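Local coordinates for arginine--tRNA ligase (Campylobacter jejuni, PDB 3FNR), which catalyses the ATP-dependent attachment of L-arginine to its cognate tRNA, releasing AMP and diphosphate, as a monomeric class I aminoacyl-tRNA synthetase, at residues N20-K28 and A63-N71. The protein carries 1 engineered substitution. Sequence-based numbering, arbitrary orientation.
Sequences NDFTKGEKK and ARHLGYKFN. With SO4 (sulfate ion), chain B.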
ATOM      1  N   ASN A  20      19.135  14.318  -4.383  1.00 51.74           N
ATOM      2  CA  ASN A  20      18.048  13.967  -3.468  1.00 53.85           C
ATOM      3  C   ASN A  20      16.788  14.833  -3.614  1.00 53.53           C
ATOM      4  O   ASN A  20      15.705  14.433  -3.189  1.00 55.58           O
ATOM      5  CB  ASN A  20      18.538  13.969  -2.018  1.00 56.21           C
ATOM      6  CG  ASN A  20      19.432  12.770  -1.689  1.00 64.35           C
ATOM      7  OD1 ASN A  20      20.118  12.769  -0.668  1.00 70.20           O
ATOM      8  ND2 ASN A  20      19.419  11.747  -2.542  1.00 58.54           N
ATOM      9  N   ASP A  21      16.929  16.002  -4.231  1.00 51.80           N
ATOM     10  CA  ASP A  21      15.809  16.915  -4.425  1.00 51.22           C
ATOM     11  C   ASP A  21      15.180  16.843  -5.821  1.00 49.05           C
ATOM     12  O   ASP A  21      14.210  17.554  -6.101  1.00 49.46           O
ATOM     13  CB  ASP A  21      16.239  18.347  -4.105  1.00 52.82           C
ATOM     14  CG  ASP A  21      16.677  18.517  -2.655  1.00 68.21           C
ATOM     15  OD1 ASP A  21      17.296  19.562  -2.349  1.00 74.79           O
ATOM     16  OD2 ASP A  21      16.409  17.613  -1.824  1.00 69.16           O
ATOM     17  N   PHE A  22      15.740  15.989  -6.682  1.00 46.03           N
ATOM     18  CA  PHE A  22      15.271  15.803  -8.059  1.00 38.17           C
ATOM     19  C   PHE A  22      13.827  15.316  -8.065  1.00 38.61           C
ATOM     20  O   PHE A  22      13.511  14.283  -7.454  1.00 30.98           O
ATOM     21  CB  PHE A  22      16.179  14.812  -8.798  1.00 36.42           C
ATOM     22  CG  PHE A  22      15.714  14.449 -10.197  1.00 37.17           C
ATOM     23  CD1 PHE A  22      15.568  15.425 -11.183  1.00 35.76           C
ATOM     24  CD2 PHE A  22      15.463  13.120 -10.531  1.00 31.21           C
ATOM     25  CE1 PHE A  22      15.160  15.088 -12.471  1.00 35.71           C
ATOM     26  CE2 PHE A  22      15.062  12.768 -11.818  1.00 37.78           C
ATOM     27  CZ  PHE A  22      14.909  13.755 -12.792  1.00 33.01           C
ATOM     28  N   THR A  23      12.986  16.094  -8.752  1.00 34.20           N
ATOM     29  CA  THR A  23      11.530  15.905  -8.913  1.00 38.30           C
ATOM     30  C   THR A  23      10.661  16.161  -7.670  1.00 40.08           C
ATOM     31  O   THR A  23       9.430  16.065  -7.745  1.00 41.23           O
ATOM     32  CB  THR A  23      11.139  14.560  -9.591  1.00 42.23           C
ATOM     33  OG1 THR A  23      11.440  13.463  -8.719  1.00 37.49           O
ATOM     34  CG2 THR A  23      11.867  14.381 -10.920  1.00 38.53           C
ATOM     35  N   LYS A  24      11.294  16.491  -6.546  1.00 38.48           N
ATOM     36  CA  LYS A  24      10.574  16.878  -5.335  1.00 39.79           C
ATOM     37  C   LYS A  24       9.802  18.175  -5.551  1.00 41.57           C
ATOM     38  O   LYS A  24      10.308  19.118  -6.167  1.00 46.08           O
ATOM     39  CB  LYS A  24      11.530  17.022  -4.143  1.00 37.13           C
ATOM     40  CG  LYS A  24      11.901  15.686  -3.507  1.00 34.15           C
ATOM     41  CD  LYS A  24      12.538  15.829  -2.155  1.00 42.73           C
ATOM     42  CE  LYS A  24      12.772  14.455  -1.539  1.00 50.41           C
ATOM     43  NZ  LYS A  24      13.836  14.500  -0.503  1.00 61.31           N
ATOM     44  N   GLY A  25       8.568  18.207  -5.064  1.00 41.54           N
ATOM     45  CA  GLY A  25       7.744  19.408  -5.159  1.00 45.27           C
ATOM     46  C   GLY A  25       7.902  20.294  -3.937  1.00 49.18           C
ATOM     47  O   GLY A  25       8.306  19.825  -2.867  1.00 43.47           O
ATOM     48  N   GLU A  26       7.585  21.578  -4.106  1.00 50.74           N
ATOM     49  CA  GLU A  26       7.502  22.534  -3.005  1.00 58.24           C
ATOM     50  C   GLU A  26       6.305  22.185  -2.116  1.00 56.15           C
ATOM     51  O   GLU A  26       5.385  21.474  -2.551  1.00 50.93           O
ATOM     52  CB  GLU A  26       7.328  23.959  -3.541  1.00 58.08           C
ATOM     53  CG  GLU A  26       8.421  24.447  -4.491  1.00 68.18           C
ATOM     54  CD  GLU A  26       7.997  25.680  -5.293  1.00 75.48           C
ATOM     55  OE1 GLU A  26       7.551  26.680  -4.681  1.00 86.02           O
ATOM     56  OE2 GLU A  26       8.115  25.650  -6.540  1.00 83.53           O
ATOM     57  N   LYS A  27       6.332  22.694  -0.882  1.00 55.85           N
ATOM     58  CA  LYS A  27       5.263  22.504   0.104  1.00 58.27           C
ATOM     59  C   LYS A  27       3.914  22.856  -0.507  1.00 55.57           C
ATOM     60  O   LYS A  27       3.748  23.925  -1.090  1.00 54.72           O
ATOM     61  CB  LYS A  27       5.539  23.348   1.355  1.00 63.79           C
ATOM     62  CG  LYS A  27       4.551  23.169   2.514  1.00 73.16           C
ATOM     63  CD  LYS A  27       3.633  24.392   2.687  1.00 82.35           C
ATOM     64  CE  LYS A  27       2.769  24.307   3.950  1.00 78.13           C
ATOM     65  NZ  LYS A  27       3.560  24.391   5.219  1.00 78.11           N
ATOM     66  N   LYS A  28       2.974  21.923  -0.406  1.00 50.26           N
ATOM     67  CA  LYS A  28       1.653  22.089  -0.995  1.00 50.48           C
ATOM     68  C   LYS A  28       0.654  22.516   0.072  1.00 54.51           C
ATOM     69  O   LYS A  28       0.934  22.437   1.276  1.00 54.63           O
ATOM     70  CB  LYS A  28       1.182  20.779  -1.631  1.00 47.18           C
ATOM     71  CG  LYS A  28       2.074  20.232  -2.731  1.00 51.98           C
ATOM     72  CD  LYS A  28       1.683  20.786  -4.096  1.00 50.27           C
ATOM     73  CE  LYS A  28       2.560  20.204  -5.188  1.00 43.44           C
ATOM     74  NZ  LYS A  28       3.937  20.760  -5.140  1.00 40.91           N
ATOM     75  N   ALA A  63       2.892  11.233  -2.628  1.00 35.25           N
ATOM     76  CA  ALA A  63       2.365  12.464  -2.044  1.00 38.40           C
ATOM     77  C   ALA A  63       3.409  13.246  -1.245  1.00 36.08           C
ATOM     78  O   ALA A  63       3.534  14.459  -1.412  1.00 39.88           O
ATOM     79  CB  ALA A  63       1.192  12.160  -1.188  1.00 41.56           C
ATOM     80  N   ARG A  64       4.168  12.549  -0.402  1.00 37.65           N
ATOM     81  CA  ARG A  64       5.211  13.194   0.405  1.00 39.96           C
ATOM     82  C   ARG A  64       6.319  13.794  -0.469  1.00 39.87           C
ATOM     83  O   ARG A  64       6.751  14.922  -0.236  1.00 44.36           O
ATOM     84  CB  ARG A  64       5.791  12.221   1.437  1.00 39.47           C
ATOM     85  CG  ARG A  64       5.326  12.484   2.861  1.00 48.93           C
ATOM     86  CD  ARG A  64       4.335  11.460   3.402  1.00 38.43           C
ATOM     87  NE  ARG A  64       5.010  10.378   4.115  1.00 52.76           N
ATOM     88  CZ  ARG A  64       4.481   9.656   5.106  1.00 52.50           C
ATOM     89  NH1 ARG A  64       3.246   9.880   5.548  1.00 41.03           N
ATOM     90  NH2 ARG A  64       5.199   8.688   5.658  1.00 40.08           N
ATOM     91  N   HIS A  65       6.742  13.043  -1.488  1.00 38.28           N
ATOM     92  CA  HIS A  65       7.764  13.478  -2.441  1.00 33.35           C
ATOM     93  C   HIS A  65       7.359  14.789  -3.106  1.00 35.54           C
ATOM     94  O   HIS A  65       8.168  15.714  -3.248  1.00 32.96           O
ATOM     95  CB  HIS A  65       7.975  12.384  -3.500  1.00 32.15           C
ATOM     96  CG  HIS A  65       9.039  12.694  -4.511  1.00 35.27           C
ATOM     97  ND1 HIS A  65      10.384  12.511  -4.265  1.00 41.18           N
ATOM     98  CD2 HIS A  65       8.951  13.155  -5.782  1.00 38.71           C
ATOM     99  CE1 HIS A  65      11.077  12.854  -5.338  1.00 43.76           C
ATOM    100  NE2 HIS A  65      10.231  13.254  -6.270  1.00 39.88           N
ATOM    101  N   LEU A  66       6.080  14.873  -3.465  1.00 35.26           N
ATOM    102  CA  LEU A  66       5.545  16.023  -4.164  1.00 33.05           C
ATOM    103  C   LEU A  66       5.226  17.208  -3.248  1.00 35.59           C
ATOM    104  O   LEU A  66       4.799  18.262  -3.724  1.00 32.92           O
ATOM    105  CB  LEU A  66       4.324  15.609  -4.993  1.00 33.06           C
ATOM    106  CG  LEU A  66       4.593  14.544  -6.073  1.00 32.30           C
ATOM    107  CD1 LEU A  66       3.294  14.113  -6.686  1.00 39.91           C
ATOM    108  CD2 LEU A  66       5.562  15.036  -7.159  1.00 36.44           C
ATOM    109  N   GLY A  67       5.442  17.038  -1.947  1.00 35.65           N
ATOM    110  CA  GLY A  67       5.301  18.132  -0.994  1.00 35.13           C
ATOM    111  C   GLY A  67       3.947  18.218  -0.322  1.00 39.80           C
ATOM    112  O   GLY A  67       3.637  19.223   0.324  1.00 36.06           O
ATOM    113  N   TYR A  68       3.130  17.178  -0.482  1.00 35.99           N
ATOM    114  CA  TYR A  68       1.834  17.133   0.180  1.00 33.93           C
ATOM    115  C   TYR A  68       2.004  16.630   1.612  1.00 41.14           C
ATOM    116  O   TYR A  68       2.826  15.744   1.868  1.00 39.02           O
ATOM    117  CB  TYR A  68       0.849  16.245  -0.591  1.00 33.66           C
ATOM    118  CG  TYR A  68       0.497  16.776  -1.962  1.00 37.32           C
ATOM    119  CD1 TYR A  68       1.227  16.392  -3.085  1.00 37.97           C
ATOM    120  CD2 TYR A  68      -0.570  17.659  -2.140  1.00 35.64           C
ATOM    121  CE1 TYR A  68       0.913  16.883  -4.351  1.00 44.65           C
ATOM    122  CE2 TYR A  68      -0.898  18.154  -3.410  1.00 42.14           C
ATOM    123  CZ  TYR A  68      -0.144  17.760  -4.508  1.00 41.89           C
ATOM    124  OH  TYR A  68      -0.436  18.234  -5.765  1.00 42.21           O
ATOM    125  N   LYS A  69       1.255  17.227   2.544  1.00 39.97           N
ATOM    126  CA  LYS A  69       1.117  16.689   3.900  1.00 40.72           C
ATOM    127  C   LYS A  69       0.190  15.499   3.786  1.00 34.58           C
ATOM    128  O   LYS A  69      -0.941  15.635   3.333  1.00 35.41           O
ATOM    129  CB  LYS A  69       0.522  17.733   4.849  1.00 42.05           C
ATOM    130  CG  LYS A  69       1.456  18.902   5.178  1.00 53.69           C
ATOM    131  CD  LYS A  69       0.842  19.871   6.209  1.00 61.34           C
ATOM    132  CE  LYS A  69      -0.160  20.860   5.583  1.00 78.77           C
ATOM    133  NZ  LYS A  69       0.441  21.748   4.535  1.00 83.43           N
ATOM    134  N   PHE A  70       0.666  14.321   4.169  1.00 32.79           N
ATOM    135  CA  PHE A  70      -0.072  13.101   3.883  1.00 30.01           C
ATOM    136  C   PHE A  70       0.135  12.116   5.024  1.00 36.94           C
ATOM    137  O   PHE A  70       1.231  11.571   5.202  1.00 35.90           O
ATOM    138  CB  PHE A  70       0.418  12.514   2.549  1.00 26.83           C
ATOM    139  CG  PHE A  70      -0.555  11.557   1.878  1.00 26.97           C
ATOM    140  CD1 PHE A  70      -1.381  11.993   0.848  1.00 30.94           C
ATOM    141  CD2 PHE A  70      -0.596  10.219   2.234  1.00 29.98           C
ATOM    142  CE1 PHE A  70      -2.248  11.113   0.202  1.00 33.29           C
ATOM    143  CE2 PHE A  70      -1.456   9.333   1.598  1.00 29.51           C
ATOM    144  CZ  PHE A  70      -2.291   9.778   0.586  1.00 34.20           C
ATOM    145  N   ASN A  71      -0.925  11.909   5.795  1.00 34.93           N
ATOM    146  CA  ASN A  71      -0.917  10.987   6.920  1.00 38.49           C
ATOM    147  C   ASN A  71      -1.549   9.650   6.611  1.00 32.93           C
ATOM    148  O   ASN A  71      -2.461   9.553   5.787  1.00 36.49           O
ATOM    149  CB  ASN A  71      -1.627  11.608   8.116  1.00 43.23           C
ATOM    150  CG  ASN A  71      -0.689  12.381   9.000  1.00 60.69           C
ATOM    151  OD1 ASN A  71      -0.364  13.535   8.721  1.00 63.46           O
ATOM    152  ND2 ASN A  71      -0.236  11.742  10.078  1.00 71.88           N
TER
HETATM  153  S   SO4 B   1       6.231  22.291  -7.735  0.50 47.29           S
HETATM  154  O1  SO4 B   1       5.777  23.625  -8.137  0.50 45.41           O
HETATM  155  O2  SO4 B   1       6.460  22.299  -6.298  0.50 29.85           O
HETATM  156  O3  SO4 B   1       5.195  21.319  -8.072  0.50 49.56           O
HETATM  157  O4  SO4 B   1       7.470  21.933  -8.413  0.50 39.89           O
HETATM  158  O   HOH W   1       9.102  17.714  -1.204  1.00 49.31           O
HETATM  159  O   HOH W   2      -0.234  19.581   2.038  1.00 43.30           O
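Lys28 lies over the Tyr68 ring and reaches the C-terminal end of helix 50-65. Its CB sits beside Gly67 O and Tyr68 CD2. Lys28 CG stands over the ring centre, 3.6 Å from the centroid of Tyr68 in a CH-pi contact, while CD passes above Tyr68 CZ. The bend at chi2 (-89°) carries the chain back so that Lys28 CE lies 3.3 Å from Leu66 O, and the second bend, at chi4, turns NZ onto that oxygen. Lys28 NZ donates to Leu66 O at 3.0 Å, almost in line with the C=O bond. It also donates to Glu26 O and to O3 of a sulfate. That sulfate, probably from the crystallisation liquor, is also held by Glu26 N, 2.6 Å from its O2, and by Lys384. On the backbone, Lys28 N bonds to Gly67 O and Gly25 N to His65 O; one water bridges Gly25 O and His65 O. Gly67, with positive phi, closes the helix in a Schellman motif and packs its CA against Gly25 O and Glu26 O. Earlier in the loop, His65 NE2 gives its hydrogen to Thr23 OG1 at 2.7 Å, close to the ring plane, and Thr23 OG1 in turn donates to Phe22 O. Lys24 CG covers one face of the imidazole, 3.8 Å from the His65 ring centroid. The loop leading into strand 31-35 is thus fastened across the turn joining helix 50-65 to strand 69-76, the parallel neighbour of strand 31-35 in the catalytic domain. Leu66 O and Glu26 O, together with the helix end, probably favour a charged Lys28 ammonium, while the relay through Thr23, with Lys24 over one face, would fix the rotation of the imidazole.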